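Local coordinates for uncharacterized hypothetical protein (Parabacteroides merdae, PDB 4EI0) that is of unknown function but belongs to the DUF4466 family and is built largely of antiparallel beta sheets, at residues 16-21 and 38-43; 148-153 and 254-259; 157-162 and 303-308; 262-267 and 281-286. All coordinates share one frame; numbering follows the deposited sequence. Where two conformers were deposited one is given.

Contact 1. Residues 16-21 and 38-43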
loop_
_atom_site.group_PDB
_atom_site.type_symbol
_atom_site.label_atom_id
_atom_site.label_comp_id
_atom_site.label_asym_id
_atom_site.label_seq_id
_atom_site.Cartn_x
_atom_site.Cartn_y
_atom_site.Cartn_z
ATOM N N LEU B 16 4.042 -15.722 -9.412
ATOM C CA LEU B 16 3.869 -14.393 -10.024
ATOM C C LEU B 16 2.579 -14.321 -10.755
ATOM O O LEU B 16 2.254 -15.218 -11.526
ATOM C CB LEU B 16 4.988 -14.140 -11.033
ATOM C CG LEU B 16 5.002 -12.743 -11.647
ATOM C CD1 LEU B 16 4.911 -11.658 -10.563
ATOM C CD2 LEU B 16 6.310 -12.637 -12.420
ATOM N N SER B 17 1.792 -13.295 -10.476
ATOM C CA SER B 17 0.557 -13.079 -11.189
ATOM C C SER B 17 0.355 -11.589 -11.550
ATOM O O SER B 17 1.054 -10.702 -11.036
ATOM C CB SER B 17 -0.583 -13.571 -10.338
ATOM O OG SER B 17 -0.735 -12.668 -9.277
ATOM N N ASN B 18 -0.603 -11.322 -12.437
ATOM C CA ASN B 18 -0.838 -9.941 -12.891
ATOM C C ASN B 18 -2.287 -9.690 -13.273
ATOM O O ASN B 18 -3.032 -10.617 -13.516
ATOM C CB ASN B 18 0.169 -9.535 -13.986
ATOM C CG ASN B 18 -0.009 -10.252 -15.366
ATOM O OD1 ASN B 18 0.699 -9.921 -16.324
ATOM N ND2 ASN B 18 -0.934 -11.160 -15.479
ATOM N N ASP B 19 -2.672 -8.428 -13.300
ATOM C CA ASP B 19 -3.991 -8.009 -13.730
ATOM C C ASP B 19 -3.889 -6.566 -14.178
ATOM O O ASP B 19 -3.052 -5.850 -13.684
ATOM C CB ASP B 19 -4.973 -8.081 -12.573
ATOM C CG ASP B 19 -6.406 -7.794 -13.020
ATOM O OD1 ASP B 19 -6.904 -8.486 -13.911
ATOM O OD2 ASP B 19 -7.028 -6.855 -12.514
ATOM N N CYS B 20 -4.679 -6.146 -15.159
ATOM C CA CYS B 20 -4.557 -4.792 -15.659
ATOM C C CYS B 20 -5.931 -4.237 -15.939
ATOM O O CYS B 20 -6.763 -4.939 -16.496
ATOM C CB CYS B 20 -3.665 -4.756 -16.922
ATOM S SG CYS B 20 -3.096 -3.075 -17.297
ATOM N N ILE B 21 -6.166 -2.987 -15.550
ATOM C CA ILE B 21 -7.457 -2.315 -15.761
ATOM C C ILE B 21 -7.243 -0.986 -16.485
ATOM O O ILE B 21 -6.351 -0.237 -16.158
ATOM C CB ILE B 21 -8.297 -2.163 -14.451
ATOM C CG1 ILE B 21 -7.761 -1.075 -13.511
ATOM C CG2 ILE B 21 -8.391 -3.508 -13.724
ATOM C CD1 ILE B 21 -8.755 -0.606 -12.454
ATOM N N PHE B 38 -3.692 3.163 -17.904
ATOM C CA PHE B 38 -3.899 1.788 -17.446
ATOM C C PHE B 38 -3.279 1.643 -16.028
ATOM O O PHE B 38 -2.305 2.329 -15.708
ATOM C CB PHE B 38 -3.246 0.788 -18.406
ATOM C CG PHE B 38 -3.861 0.728 -19.777
ATOM C CD1 PHE B 38 -3.479 1.611 -20.755
ATOM C CD2 PHE B 38 -4.832 -0.188 -20.062
ATOM C CE1 PHE B 38 -4.049 1.555 -22.013
ATOM C CE2 PHE B 38 -5.423 -0.243 -21.313
ATOM C CZ PHE B 38 -5.022 0.628 -22.292
ATOM N N ALA B 39 -3.844 0.765 -15.196
ATOM C CA ALA B 39 -3.287 0.429 -13.886
ATOM C C ALA B 39 -2.926 -1.051 -13.937
ATOM O O ALA B 39 -3.816 -1.890 -14.051
ATOM C CB ALA B 39 -4.284 0.707 -12.771
ATOM N N TYR B 40 -1.625 -1.349 -13.936
ATOM C CA TYR B 40 -1.100 -2.707 -14.118
ATOM C C TYR B 40 -0.643 -3.206 -12.737
ATOM O O TYR B 40 0.321 -2.680 -12.195
ATOM C CB TYR B 40 0.075 -2.727 -15.049
ATOM C CG TYR B 40 0.666 -4.098 -15.375
ATOM C CD1 TYR B 40 -0.139 -5.197 -15.624
ATOM C CD2 TYR B 40 2.048 -4.275 -15.468
ATOM C CE1 TYR B 40 0.404 -6.445 -15.922
ATOM C CE2 TYR B 40 2.604 -5.519 -15.795
ATOM C CZ TYR B 40 1.776 -6.599 -16.029
ATOM O OH TYR B 40 2.327 -7.836 -16.357
ATOM N N ALA B 41 -1.351 -4.215 -12.214
ATOM C CA ALA B 41 -1.097 -4.827 -10.903
ATOM C C ALA B 41 -0.319 -6.107 -11.058
ATOM O O ALA B 41 -0.668 -6.947 -11.895
ATOM C CB ALA B 41 -2.417 -5.127 -10.203
HETATM N N MSE B 42 0.681 -6.284 -10.199
HETATM C CA MSE B 42 1.539 -7.479 -10.185
HETATM C C MSE B 42 1.701 -7.970 -8.760
HETATM O O MSE B 42 1.675 -7.182 -7.834
HETATM C CB MSE B 42 2.927 -7.125 -10.742
HETATM C CG MSE B 42 2.897 -6.499 -12.118
HETATM SE SE MSE B 42 4.430 -5.378 -12.449
HETATM C CE MSE B 42 3.591 -3.824 -11.462
ATOM N N ALA B 43 1.850 -9.272 -8.562
ATOM C CA ALA B 43 2.012 -9.827 -7.188
ATOM C C ALA B 43 2.690 -11.187 -7.253
ATOM O O ALA B 43 2.430 -11.959 -8.165
ATOM C CB ALA B 43 0.673 -9.950 -6.440
#
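Ser17 to Ile21 pair with Ala39 to Ala43 as adjacent antiparallel strands. Six backbone hydrogen bonds join them, two at each of the pairs Ser17-Ala43, Asp19-Ala41 and Ile21-Ala39. The bond from Ser17 N to Ala43 O is 2.7 Å. Asn18-Met42 and Cys20-Tyr40 are the non-hydrogen-bonded pairs.

Among the side chains, Tyr40 OH donates to Asn18 OD1 over 2.6 Å, in the amide plane and on a lone pair. Tyr40 CG is anti to the backbone N (chi1 -177°), and from there the ring passes beside Cys20 and its OH reaches Asn18. The amide and ring planes are 63° apart. Asn18 ND2 bonds to Glu140 O of strand 138-147.

Apolar and sulfur contacts add to these. Cys20 CB lies 3.8 Å from Tyr40 CD1. Cys20 SG makes oblique sulfur-aromatic contacts, 5.1 Å from the Tyr40 ring centroid and 5.5 Å from that of Phe38. On the other face Ile21 CG1 meets Ala39 CB at 4.0 Å.

The Asn18, Cys20, Tyr40 and Met42 face packs on strands 124-133 and 138-147 of a second sheet, consistent with a beta sandwich. The Asn18 amide is thus fixed at both ends, by the tyrosine and by that second sheet.

Contact 2. Residues 148-153 and 254-259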
loop_
_atom_site.group_PDB
_atom_site.type_symbol
_atom_site.label_atom_id
_atom_site.label_comp_id
_atom_site.label_asym_id
_atom_site.label_seq_id
_atom_site.Cartn_x
_atom_site.Cartn_y
_atom_site.Cartn_z
ATOM N N ILE B 148 -9.635 4.266 -31.708
ATOM C CA ILE B 148 -9.121 5.644 -31.617
ATOM C C ILE B 148 -10.019 6.480 -32.569
ATOM O O ILE B 148 -10.287 6.080 -33.729
ATOM C CB ILE B 148 -7.626 5.718 -32.054
ATOM C CG1 ILE B 148 -6.751 4.713 -31.267
ATOM C CG2 ILE B 148 -7.097 7.128 -31.979
ATOM C CD1 ILE B 148 -6.740 4.870 -29.759
ATOM N N SER B 149 -10.493 7.604 -32.067
ATOM C CA SER B 149 -11.383 8.481 -32.754
ATOM C C SER B 149 -10.671 9.086 -33.986
ATOM O O SER B 149 -9.468 9.184 -34.005
ATOM C CB SER B 149 -11.737 9.600 -31.808
ATOM O OG SER B 149 -12.538 10.570 -32.439
ATOM N N LYS B 150 -11.459 9.536 -34.959
ATOM C CA LYS B 150 -10.981 10.413 -36.058
ATOM C C LYS B 150 -10.924 11.879 -35.681
ATOM O O LYS B 150 -10.395 12.720 -36.434
ATOM C CB LYS B 150 -11.883 10.274 -37.278
ATOM C CG LYS B 150 -11.777 8.915 -37.972
ATOM C CD LYS B 150 -12.656 8.791 -39.225
ATOM C CE LYS B 150 -12.846 10.112 -39.978
ATOM N NZ LYS B 150 -13.405 9.909 -41.348
HETATM N N MSE B 151 -11.460 12.210 -34.523
HETATM C CA MSE B 151 -11.645 13.617 -34.182
HETATM C C MSE B 151 -10.337 14.310 -33.847
HETATM O O MSE B 151 -9.366 13.678 -33.426
HETATM C CB MSE B 151 -12.594 13.773 -32.996
HETATM C CG MSE B 151 -14.016 13.438 -33.285
HETATM SE SE MSE B 151 -15.210 13.697 -31.739
HETATM C CE MSE B 151 -14.297 12.399 -30.521
ATOM N N ASP B 152 -10.334 15.615 -34.074
ATOM C CA ASP B 152 -9.369 16.547 -33.514
ATOM C C ASP B 152 -10.048 17.354 -32.451
ATOM O O ASP B 152 -11.268 17.585 -32.521
ATOM C CB ASP B 152 -8.870 17.509 -34.579
ATOM C CG ASP B 152 -7.799 16.894 -35.479
ATOM O OD1 ASP B 152 -6.744 16.501 -34.959
ATOM O OD2 ASP B 152 -8.009 16.818 -36.716
HETATM N N MSE B 153 -9.279 17.803 -31.466
HETATM C CA MSE B 153 -9.796 18.647 -30.417
HETATM C C MSE B 153 -8.815 19.755 -30.019
HETATM O O MSE B 153 -7.623 19.505 -29.867
HETATM C CB MSE B 153 -10.122 17.747 -29.207
HETATM C CG MSE B 153 -10.438 18.555 -28.031
HETATM SE SE MSE B 153 -11.214 17.458 -26.593
HETATM C CE MSE B 153 -9.714 16.199 -26.195
ATOM N N ILE B 254 -19.350 13.889 -26.982
ATOM C CA ILE B 254 -19.592 13.881 -28.420
ATOM C C ILE B 254 -18.553 12.977 -29.024
ATOM O O ILE B 254 -17.334 13.160 -28.797
ATOM C CB ILE B 254 -19.458 15.286 -29.017
ATOM C CG1 ILE B 254 -20.499 16.218 -28.373
ATOM C CG2 ILE B 254 -19.595 15.280 -30.542
ATOM C CD1 ILE B 254 -20.144 17.670 -28.619
ATOM N N ASP B 255 -19.013 12.012 -29.794
ATOM C CA ASP B 255 -18.107 11.051 -30.420
ATOM C C ASP B 255 -18.283 11.139 -31.942
ATOM O O ASP B 255 -19.093 11.953 -32.483
ATOM C CB ASP B 255 -18.331 9.618 -29.859
ATOM C CG ASP B 255 -17.112 8.670 -30.055
ATOM O OD1 ASP B 255 -16.125 9.027 -30.730
ATOM O OD2 ASP B 255 -17.174 7.533 -29.545
ATOM N N ASP B 256 -17.516 10.324 -32.645
ATOM C CA ASP B 256 -17.568 10.299 -34.102
ATOM C C ASP B 256 -19.006 10.101 -34.659
ATOM O O ASP B 256 -19.376 10.701 -35.630
ATOM C CB ASP B 256 -16.656 9.192 -34.655
ATOM C CG ASP B 256 -15.154 9.389 -34.304
ATOM O OD1 ASP B 256 -14.794 10.068 -33.325
ATOM O OD2 ASP B 256 -14.317 8.850 -35.069
ATOM N N LEU B 257 -19.784 9.215 -34.064
ATOM C CA LEU B 257 -21.097 8.876 -34.622
ATOM C C LEU B 257 -22.051 10.092 -34.570
ATOM O O LEU B 257 -22.846 10.304 -35.476
ATOM C CB LEU B 257 -21.691 7.661 -33.886
ATOM C CG LEU B 257 -23.157 7.288 -34.206
ATOM C CD1 LEU B 257 -23.239 6.776 -35.645
ATOM C CD2 LEU B 257 -23.730 6.308 -33.176
ATOM N N ASP B 258 -21.939 10.898 -33.518
ATOM C CA ASP B 258 -22.723 12.126 -33.369
ATOM C C ASP B 258 -22.429 13.093 -34.520
ATOM O O ASP B 258 -23.332 13.756 -35.012
ATOM C CB ASP B 258 -22.387 12.815 -32.046
ATOM C CG ASP B 258 -22.679 11.923 -30.845
ATOM O OD1 ASP B 258 -23.819 11.451 -30.731
ATOM O OD2 ASP B 258 -21.772 11.663 -30.016
ATOM N N PHE B 259 -21.167 13.196 -34.938
ATOM C CA PHE B 259 -20.838 14.014 -36.119
ATOM C C PHE B 259 -21.393 13.461 -37.406
ATOM O O PHE B 259 -21.885 14.236 -38.276
ATOM C CB PHE B 259 -19.346 14.222 -36.244
ATOM C CG PHE B 259 -18.833 15.276 -35.335
ATOM C CD1 PHE B 259 -19.187 16.567 -35.556
ATOM C CD2 PHE B 259 -18.046 14.955 -34.236
ATOM C CE1 PHE B 259 -18.761 17.561 -34.721
ATOM C CE2 PHE B 259 -17.592 15.956 -33.402
ATOM C CZ PHE B 259 -17.955 17.252 -33.656
#
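Asp256 turns its carboxylate to the backbone turn at Ser149 and Lys150, and its two oxygens take separate partners. With CG anti to the carbonyl carbon (chi1 -62°), the carboxylate reaches both Ser149 OG and Lys150 N. Ser149 OG donates to Asp256 OD1 over 2.5 Å, an unusually short distance whose exact value is doubtful. Lys150 N donates to Asp256 OD2 over 2.9 Å, nearly straight at 175°, meeting the syn lone pair of OD2. The two bonds probably limit rotation of the carboxylate. The Lys150 side chain crosses that of Asp256 at about a right angle and leads away, and its NZ bonds to Lys311 O.

Ser149 OG has a second role. It accepts from Met151 N at 2.9 Å, which makes an ST turn at Ser149-Met151, where the chain runs into strand 152-159. On the other side Asp256 opens helix 256-261 and Asp255 holds the N-cap position. Asp258 OD2 accepts from Asp255 N through its anti lone pair.

Met151, a selenomethionine, reaches across beside these polar groups. Its side chain runs at about a right angle to that of Phe259. Met151 SE meets the ring edge, 3.7 Å from Phe259 CE2, as a Met-aromatic contact. The chain bends at chi3, and Met151 CE lies 3.6 Å from Ile254 O. That oxygen accepts a hydrogen bond from Lys308 NZ of strand 302-311, next to strand 152-159 in the sheet.

Contact 3. Residues 157-162 and 303-308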
loop_
_atom_site.group_PDB
_atom_site.type_symbol
_atom_site.label_atom_id
_atom_site.label_comp_id
_atom_site.label_asym_id
_atom_site.label_seq_id
_atom_site.Cartn_x
_atom_site.Cartn_y
_atom_site.Cartn_z
ATOM N N LEU B 157 -9.199 28.165 -26.318
ATOM C CA LEU B 157 -8.621 29.140 -27.227
ATOM C C LEU B 157 -9.263 30.510 -27.013
ATOM O O LEU B 157 -10.447 30.613 -26.752
ATOM C CB LEU B 157 -8.827 28.716 -28.679
ATOM C CG LEU B 157 -8.106 27.410 -28.984
ATOM C CD1 LEU B 157 -8.857 26.546 -29.976
ATOM C CD2 LEU B 157 -6.694 27.722 -29.444
ATOM N N SER B 158 -8.481 31.565 -27.199
ATOM C CA SER B 158 -8.923 32.909 -26.961
ATOM C C SER B 158 -9.452 33.571 -28.219
ATOM O O SER B 158 -8.819 33.574 -29.258
ATOM C CB SER B 158 -7.772 33.716 -26.330
ATOM O OG SER B 158 -8.111 35.069 -26.260
ATOM N N VAL B 159 -10.631 34.162 -28.105
ATOM C CA VAL B 159 -11.275 34.829 -29.198
ATOM C C VAL B 159 -11.628 36.230 -28.729
ATOM O O VAL B 159 -12.163 36.419 -27.640
ATOM C CB VAL B 159 -12.503 34.024 -29.680
ATOM C CG1 VAL B 159 -13.281 34.824 -30.701
ATOM C CG2 VAL B 159 -12.020 32.669 -30.272
ATOM N N THR B 160 -11.316 37.216 -29.548
ATOM C CA THR B 160 -11.585 38.600 -29.213
ATOM C C THR B 160 -11.971 39.293 -30.512
ATOM O O THR B 160 -11.922 38.698 -31.594
ATOM C CB THR B 160 -10.356 39.279 -28.589
ATOM O OG1 THR B 160 -9.313 39.351 -29.565
ATOM C CG2 THR B 160 -9.839 38.491 -27.399
ATOM N N ASN B 161 -12.342 40.555 -30.438
ATOM C CA ASN B 161 -12.676 41.290 -31.654
ATOM C C ASN B 161 -11.530 41.346 -32.670
ATOM O O ASN B 161 -11.774 41.447 -33.869
ATOM C CB ASN B 161 -13.150 42.703 -31.309
ATOM C CG ASN B 161 -14.598 42.719 -30.891
ATOM O OD1 ASN B 161 -15.512 42.571 -31.725
ATOM N ND2 ASN B 161 -14.821 42.857 -29.588
ATOM N N ASP B 162 -10.293 41.271 -32.184
ATOM C CA ASP B 162 -9.130 41.238 -33.063
ATOM C C ASP B 162 -8.743 39.828 -33.461
ATOM O O ASP B 162 -8.233 39.641 -34.551
ATOM C CB ASP B 162 -7.914 41.912 -32.408
ATOM C CG ASP B 162 -8.090 43.389 -32.242
ATOM O OD1 ASP B 162 -9.006 43.974 -32.883
ATOM O OD2 ASP B 162 -7.288 43.955 -31.475
ATOM N N VAL B 303 -13.703 35.891 -25.301
ATOM C CA VAL B 303 -14.392 34.619 -25.268
ATOM C C VAL B 303 -13.397 33.516 -25.268
ATOM O O VAL B 303 -12.400 33.588 -25.955
ATOM C CB VAL B 303 -15.317 34.562 -26.503
ATOM C CG1 VAL B 303 -15.991 33.211 -26.632
ATOM C CG2 VAL B 303 -16.346 35.698 -26.410
ATOM N N THR B 304 -13.647 32.459 -24.522
ATOM C CA THR B 304 -12.860 31.251 -24.613
ATOM C C THR B 304 -13.678 30.112 -25.267
ATOM O O THR B 304 -14.779 29.815 -24.807
ATOM C CB THR B 304 -12.406 30.788 -23.213
ATOM O OG1 THR B 304 -11.753 31.876 -22.545
ATOM C CG2 THR B 304 -11.442 29.622 -23.285
ATOM N N VAL B 305 -13.117 29.459 -26.295
ATOM C CA VAL B 305 -13.806 28.374 -27.001
ATOM C C VAL B 305 -12.973 27.110 -26.946
ATOM O O VAL B 305 -11.764 27.175 -26.799
ATOM C CB VAL B 305 -14.150 28.746 -28.467
ATOM C CG1 VAL B 305 -14.926 30.052 -28.553
ATOM C CG2 VAL B 305 -12.900 28.828 -29.325
ATOM N N SER B 306 -13.644 25.981 -27.038
ATOM C CA SER B 306 -13.044 24.678 -27.236
ATOM C C SER B 306 -13.806 23.958 -28.362
ATOM O O SER B 306 -15.005 24.090 -28.463
ATOM C CB SER B 306 -13.157 23.887 -25.952
ATOM O OG SER B 306 -12.511 24.595 -24.897
ATOM N N VAL B 307 -13.121 23.182 -29.188
ATOM C CA VAL B 307 -13.712 22.656 -30.451
ATOM C C VAL B 307 -13.324 21.219 -30.647
ATOM O O VAL B 307 -12.168 20.860 -30.433
ATOM C CB VAL B 307 -13.229 23.491 -31.668
ATOM C CG1 VAL B 307 -13.726 22.938 -33.011
ATOM C CG2 VAL B 307 -13.564 24.961 -31.498
ATOM N N LYS B 308 -14.301 20.386 -30.984
ATOM C CA LYS B 308 -14.089 19.090 -31.584
ATOM C C LYS B 308 -14.388 19.215 -33.059
ATOM O O LYS B 308 -15.344 19.897 -33.441
ATOM C CB LYS B 308 -14.978 18.048 -30.982
ATOM C CG LYS B 308 -14.437 17.492 -29.681
ATOM C CD LYS B 308 -15.390 16.553 -28.980
ATOM C CE LYS B 308 -14.749 15.822 -27.790
ATOM N NZ LYS B 308 -15.695 14.884 -27.137
#
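Val159 and Val305 meet through their methyl groups, Val159 CG2 to Val305 CG2 at 4.1 Å. The two side chains cross at about a right angle. Val305 CG2 sits between the backbone N and the carbonyl carbon, with CG1 anti to that carbon (chi1 -54°). Leu157 CB lies 4.1 Å from the same Val305 CG2, so this one methyl touches two residues of the partner strand. Val159 and Val303 stand next to each other, CB to CB at 4.3 Å. Leu157, Val159, Val303 and Val305 all lie on one face of the sheet. Tyr197 of strand 195-199 touches both Val159 and Val303, and Ile295 of strand 289-299 touches Val303 and Val305.

The backbones form an antiparallel pair, strand 157-159 with strand 303-308. Strand 152-159 is the outermost of five strands within this chain, and 302-311 is its neighbour. The axes of the short segments 157-159 and 303-308 make an angle of 136°, well short of strictly antiparallel. Four backbone hydrogen bonds hold the pair, two each at Leu157-Val305 and Val159-Val303. Leu157 N to Val305 O and Val303 N to Val159 O are both 2.8 Å.

Ser158 and Thr304 form the non-hydrogen-bonded pair on the other face. Thr304 CG2 lies 3.7 Å from Leu157 O, and Thr304 CA comes to 3.3 Å from that oxygen. Ser158 OG is hydrogen-bonded to Glu302 and Lys163.

Contact 4. Residues 262-267 and 281-286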
loop_
_atom_site.group_PDB
_atom_site.type_symbol
_atom_site.label_atom_id
_atom_site.label_comp_id
_atom_site.label_asym_id
_atom_site.label_seq_id
_atom_site.Cartn_x
_atom_site.Cartn_y
_atom_site.Cartn_z
ATOM N N ILE B 262 -25.520 14.014 -36.971
ATOM C CA ILE B 262 -26.165 15.343 -36.745
ATOM C C ILE B 262 -26.924 15.801 -38.011
ATOM O O ILE B 262 -26.420 15.695 -39.143
ATOM C CB ILE B 262 -25.151 16.427 -36.240
ATOM C CG1 ILE B 262 -25.881 17.661 -35.703
ATOM C CG2 ILE B 262 -24.127 16.825 -37.300
ATOM C CD1 ILE B 262 -26.394 17.464 -34.291
ATOM N N ASP B 263 -28.159 16.260 -37.831
ATOM C CA ASP B 263 -28.959 16.773 -38.941
ATOM C C ASP B 263 -28.668 18.241 -39.112
ATOM O O ASP B 263 -28.947 19.038 -38.200
ATOM C CB ASP B 263 -30.449 16.604 -38.660
ATOM C CG ASP B 263 -31.317 16.984 -39.852
ATOM O OD1 ASP B 263 -30.793 17.469 -40.870
ATOM O OD2 ASP B 263 -32.538 16.763 -39.775
HETATM N N MSE B 264 -28.094 18.598 -40.256
HETATM C CA MSE B 264 -27.738 19.995 -40.534
HETATM C C MSE B 264 -28.735 20.699 -41.440
HETATM O O MSE B 264 -28.422 21.776 -41.941
HETATM C CB MSE B 264 -26.356 20.104 -41.167
HETATM C CG MSE B 264 -25.214 19.503 -40.360
HETATM SE SE MSE B 264 -24.676 20.474 -38.730
HETATM C CE MSE B 264 -24.500 22.344 -39.423
ATOM N N SER B 265 -29.927 20.110 -41.622
ATOM C CA SER B 265 -30.993 20.671 -42.473
ATOM C C SER B 265 -31.492 22.012 -42.004
ATOM O O SER B 265 -31.703 22.902 -42.807
ATOM C CB SER B 265 -32.232 19.754 -42.483
ATOM O OG SER B 265 -32.022 18.657 -43.330
ATOM N N LYS B 266 -31.732 22.134 -40.707
ATOM C CA LYS B 266 -32.310 23.331 -40.154
ATOM C C LYS B 266 -31.163 24.266 -39.739
ATOM O O LYS B 266 -31.154 24.759 -38.634
ATOM C CB LYS B 266 -33.220 22.951 -38.961
ATOM N N CYS B 267 -30.202 24.523 -40.627
ATOM C CA CYS B 267 -29.062 25.399 -40.282
ATOM C C CYS B 267 -29.303 26.884 -40.585
ATOM O O CYS B 267 -30.241 27.248 -41.277
ATOM C CB CYS B 267 -27.765 24.947 -40.977
ATOM S SG CYS B 267 -27.854 25.001 -42.771
ATOM N N TRP B 281 -23.000 23.800 -33.658
ATOM C CA TRP B 281 -22.590 22.766 -34.631
ATOM C C TRP B 281 -22.303 23.450 -35.938
ATOM O O TRP B 281 -23.084 24.265 -36.369
ATOM C CB TRP B 281 -23.670 21.770 -34.891
ATOM C CG TRP B 281 -24.043 20.929 -33.695
ATOM C CD1 TRP B 281 -25.125 21.098 -32.862
ATOM C CD2 TRP B 281 -23.395 19.727 -33.235
ATOM N NE1 TRP B 281 -25.173 20.113 -31.927
ATOM C CE2 TRP B 281 -24.153 19.264 -32.090
ATOM C CE3 TRP B 281 -22.284 19.026 -33.623
ATOM C CZ2 TRP B 281 -23.817 18.128 -31.398
ATOM C CZ3 TRP B 281 -21.928 17.896 -32.886
ATOM C CH2 TRP B 281 -22.688 17.463 -31.788
ATOM N N VAL B 282 -21.217 23.063 -36.595
ATOM C CA VAL B 282 -20.727 23.741 -37.803
ATOM C C VAL B 282 -20.471 22.702 -38.876
ATOM O O VAL B 282 -20.014 21.601 -38.581
ATOM C CB VAL B 282 -19.424 24.491 -37.463
ATOM C CG1 VAL B 282 -18.713 24.976 -38.688
ATOM C CG2 VAL B 282 -19.760 25.644 -36.532
ATOM N N GLU B 283 -20.743 23.071 -40.135
ATOM C CA GLU B 283 -20.261 22.296 -41.294
ATOM C C GLU B 283 -19.636 23.259 -42.276
ATOM O O GLU B 283 -20.251 24.272 -42.600
ATOM C CB GLU B 283 -21.397 21.520 -41.959
ATOM C CG GLU B 283 -20.956 20.632 -43.146
ATOM C CD GLU B 283 -22.122 19.876 -43.752
ATOM O OE1 GLU B 283 -22.538 18.875 -43.153
ATOM O OE2 GLU B 283 -22.680 20.320 -44.771
ATOM N N THR B 284 -18.414 22.970 -42.725
ATOM C CA THR B 284 -17.694 23.910 -43.575
ATOM C C THR B 284 -18.315 23.916 -44.945
ATOM O O THR B 284 -19.014 22.942 -45.338
ATOM C CB THR B 284 -16.202 23.587 -43.704
ATOM O OG1 THR B 284 -16.041 22.248 -44.135
ATOM C CG2 THR B 284 -15.521 23.694 -42.370
ATOM N N ALA B 285 -18.049 24.998 -45.690
ATOM C CA ALA B 285 -18.749 25.272 -46.944
ATOM C C ALA B 285 -18.800 24.061 -47.892
ATOM O O ALA B 285 -19.828 23.769 -48.487
ATOM C CB ALA B 285 -18.104 26.468 -47.647
ATOM N N ASP B 286 -17.686 23.371 -48.002
ATOM C CA ASP B 286 -17.532 22.267 -48.941
ATOM C C ASP B 286 -17.991 20.923 -48.368
ATOM O O ASP B 286 -17.880 19.912 -49.037
ATOM C CB ASP B 286 -16.049 22.168 -49.335
ATOM C CG ASP B 286 -15.065 22.239 -48.096
ATOM O OD1 ASP B 286 -15.479 22.294 -46.907
ATOM O OD2 ASP B 286 -13.834 22.257 -48.314
#
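The indole of Trp281 carries Ile262 CD1 over one face. This methyl is 3.8 Å from the centroid of the five-membered ring and 16° off its normal, a CH-pi contact. Its closest ring atom is Trp281 CE2, at 3.6 Å. Ile262 CG1 is anti to the backbone N (chi1 -166°) and itself lies 4.1 Å from Trp281 CD2. The two side chains cross obliquely. The ring of Tyr292 also meets the indole, with planes at about 45°.

Met264, a selenomethionine, packs beside the strand backbone. Its chain bends at chi2 and chi3. Met264 SE lies 4.2 Å from Trp281 CB, and Met264 CE is 3.9 Å from Trp281 O. Met264 CG approaches Glu283 OE1, also at 3.9 Å. That carboxylate oxygen forms a salt bridge with Arg290. The segments meet by van der Waals packing, mostly of apolar groups. An Asx turn at Asp263 shapes the loop that carries Met264.

Ile262 is the first residue past helix 256-261, and the loop leads on to strand 270-274. The loop packs against strand 278-283, which lies between strands 233-238 and 289-299. Met264 touches Ile235 and Arg290 of those two neighbours.

Overall arrangement
Contact 1 belongs to the N-terminal pair of five-stranded sheets. Contacts 2, 3 and 4 all reach the sheet that runs from strand 152-159 to strand 233-238. Contact 1 lies about 42 Å from contact 3 and about 46 Å from contact 4, centre to centre, on opposite sides of the chain's centre. Contact 2 lies between these parts, its centre about 10 Å from that of the chain. It touches contact 3 where Met151 SE packs on Lys308 CD at 4.0 Å. It touches contact 4 where Phe259 CE1 packs on Trp281 CZ3 at 3.7 Å. Contacts 3 and 4 do not touch, their nearest atoms being about 7 Å apart.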